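Local coordinates for protein Snx21 (Mus musculus, PDB 4YMR) that is the PXB/TPR part of a sorting nexin that binds membranes rich in phosphatidylinositol 3-phosphate and phosphatidylinositol 4,5-bisphosphate and may act in intracellular trafficking, at residues F96-V101 and A116-L121. Numbering follows the deposited sequence.
Sequences FLEAHV and AQLQAL
Gln-117 opens the contact with its chain stretched across Leu-97 at about a right angle. Its CG is anti to the backbone N (chi1 -176°), and the extended chain beyond it runs over both methyls of the leucine: CG lies 3.6 Å from Leu-97 CD1, while OE1 passes 3.9 Å from Leu-97 CD2. An alanine here would remove the chain beyond CB and would probably leave the two leucine methyls less well covered on that side. One residue on, Leu-118 sits nearest in register, its CA 6.4 Å from the CA of Leu-97. Its CD1 packs 4.3 Å from Leu-97 CB, and its CD2 reaches 3.9 Å from Glu-98 OE1, the glutamate chain bending at chi2 while its other oxygen, OE2, forms a salt bridge with Arg-102. Helices 93-106 and 112-122, consecutive in the chain, pack as an antiparallel helical hairpin of the PXB/TPR domain, the short segments crossing at -146° with axes 9.8 Å apart. No hydrogen bond joins the two segments. Leu-97 also packs on Leu-81 of the second subunit, so in the domain-swapped crystal assembly the hairpin borders the other chain. Further along, Leu-121 brings CD2 to 4.3 Å from Leu-97 CD1 and also touches Leu-93.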
loop_
_atom_site.group_PDB
_atom_site.type_symbol
_atom_site.label_atom_id
_atom_site.label_comp_id
_atom_site.label_asym_id
_atom_site.label_seq_id
_atom_site.Cartn_x
_atom_site.Cartn_y
_atom_site.Cartn_z
ATOM N N PHE A 96 -6.774 -3.410 12.496
ATOM C CA PHE A 96 -6.794 -2.250 13.383
ATOM C C PHE A 96 -8.174 -1.931 13.977
ATOM O O PHE A 96 -8.278 -1.639 15.172
ATOM C CB PHE A 96 -6.135 -1.021 12.740
ATOM C CG PHE A 96 -4.639 -0.998 12.888
ATOM C CD1 PHE A 96 -4.049 -0.825 14.141
ATOM C CD2 PHE A 96 -3.823 -1.153 11.787
ATOM C CE1 PHE A 96 -2.665 -0.813 14.275
ATOM C CE2 PHE A 96 -2.453 -1.150 11.914
ATOM C CZ PHE A 96 -1.870 -0.980 13.159
ATOM N N LEU A 97 -9.225 -1.998 13.162
ATOM C CA LEU A 97 -10.573 -1.850 13.701
ATOM C C LEU A 97 -10.780 -2.827 14.847
ATOM O O LEU A 97 -11.209 -2.432 15.923
ATOM C CB LEU A 97 -11.656 -1.992 12.618
ATOM C CG LEU A 97 -11.753 -0.808 11.637
ATOM C CD1 LEU A 97 -12.785 -1.033 10.553
ATOM C CD2 LEU A 97 -12.034 0.525 12.349
ATOM N N GLU A 98 -10.430 -4.092 14.628
ATOM C CA GLU A 98 -10.589 -5.124 15.652
ATOM C C GLU A 98 -9.745 -4.830 16.904
ATOM O O GLU A 98 -10.222 -4.956 18.034
ATOM C CB GLU A 98 -10.275 -6.516 15.079
ATOM C CG GLU A 98 -10.170 -7.636 16.118
ATOM C CD GLU A 98 -11.504 -7.954 16.778
ATOM O OE1 GLU A 98 -12.489 -8.202 16.049
ATOM O OE2 GLU A 98 -11.575 -7.956 18.030
ATOM N N ALA A 99 -8.501 -4.420 16.702
ATOM C CA ALA A 99 -7.629 -4.112 17.826
ATOM C C ALA A 99 -8.158 -2.896 18.578
ATOM O O ALA A 99 -8.052 -2.815 19.797
ATOM C CB ALA A 99 -6.208 -3.876 17.350
ATOM N N HIS A 100 -8.736 -1.957 17.837
ATOM C CA HIS A 100 -9.353 -0.767 18.426
ATOM C C HIS A 100 -10.622 -1.064 19.219
ATOM O O HIS A 100 -10.847 -0.462 20.269
ATOM C CB HIS A 100 -9.655 0.281 17.349
ATOM C CG HIS A 100 -9.951 1.642 17.896
ATOM N ND1 HIS A 100 -11.237 2.119 18.045
ATOM C CD2 HIS A 100 -9.126 2.622 18.335
ATOM C CE1 HIS A 100 -11.187 3.341 18.550
ATOM N NE2 HIS A 100 -9.926 3.674 18.732
ATOM N N VAL A 101 -11.456 -1.970 18.715
ATOM C CA VAL A 101 -12.665 -2.380 19.439
ATOM C C VAL A 101 -12.282 -3.104 20.721
ATOM O O VAL A 101 -12.846 -2.846 21.776
ATOM C CB VAL A 101 -13.566 -3.310 18.603
ATOM C CG1 VAL A 101 -14.596 -4.005 19.502
ATOM C CG2 VAL A 101 -14.258 -2.536 17.525
ATOM N N ALA A 116 -19.292 -0.511 14.135
ATOM C CA ALA A 116 -20.170 -0.301 12.991
ATOM C C ALA A 116 -19.406 -0.306 11.681
ATOM O O ALA A 116 -19.945 -0.697 10.647
ATOM C CB ALA A 116 -20.941 0.997 13.141
ATOM N N GLN A 117 -18.146 0.108 11.730
ATOM C CA GLN A 117 -17.323 0.145 10.526
ATOM C C GLN A 117 -16.825 -1.246 10.164
ATOM O O GLN A 117 -16.732 -1.585 8.988
ATOM C CB GLN A 117 -16.147 1.109 10.693
ATOM C CG GLN A 117 -15.296 1.260 9.431
ATOM C CD GLN A 117 -14.227 2.339 9.559
ATOM O OE1 GLN A 117 -14.253 3.159 10.486
ATOM N NE2 GLN A 117 -13.281 2.341 8.625
ATOM N N LEU A 118 -16.502 -2.043 11.180
ATOM C CA LEU A 118 -16.111 -3.439 10.978
ATOM C C LEU A 118 -17.306 -4.326 10.577
ATOM O O LEU A 118 -17.125 -5.354 9.947
ATOM C CB LEU A 118 -15.401 -4.006 12.220
ATOM C CG LEU A 118 -14.775 -5.403 12.073
ATOM C CD1 LEU A 118 -13.665 -5.395 11.030
ATOM C CD2 LEU A 118 -14.258 -5.952 13.394
ATOM N N GLN A 119 -18.522 -3.926 10.936
ATOM C CA GLN A 119 -19.702 -4.697 10.555
ATOM C C GLN A 119 -20.287 -4.232 9.226
ATOM O O GLN A 119 -21.353 -4.691 8.819
ATOM C CB GLN A 119 -20.776 -4.620 11.628
ATOM C CG GLN A 119 -20.343 -5.159 12.957
ATOM C CD GLN A 119 -21.291 -4.747 14.037
ATOM O OE1 GLN A 119 -22.350 -4.186 13.754
ATOM N NE2 GLN A 119 -20.923 -5.007 15.291
ATOM N N ALA A 120 -19.601 -3.310 8.563
ATOM C CA ALA A 120 -20.015 -2.864 7.244
ATOM C C ALA A 120 -19.056 -3.442 6.227
ATOM O O ALA A 120 -19.451 -3.770 5.107
ATOM C CB ALA A 120 -20.028 -1.349 7.168
ATOM N N LEU A 121 -17.794 -3.566 6.629
ATOM C CA LEU A 121 -16.789 -4.286 5.845
ATOM C C LEU A 121 -17.129 -5.773 5.780
ATOM O O LEU A 121 -16.734 -6.475 4.845
ATOM C CB LEU A 121 -15.402 -4.117 6.471
ATOM C CG LEU A 121 -14.477 -3.000 6.002
ATOM C CD1 LEU A 121 -15.141 -1.653 6.162
ATOM C CD2 LEU A 121 -13.184 -3.049 6.791
#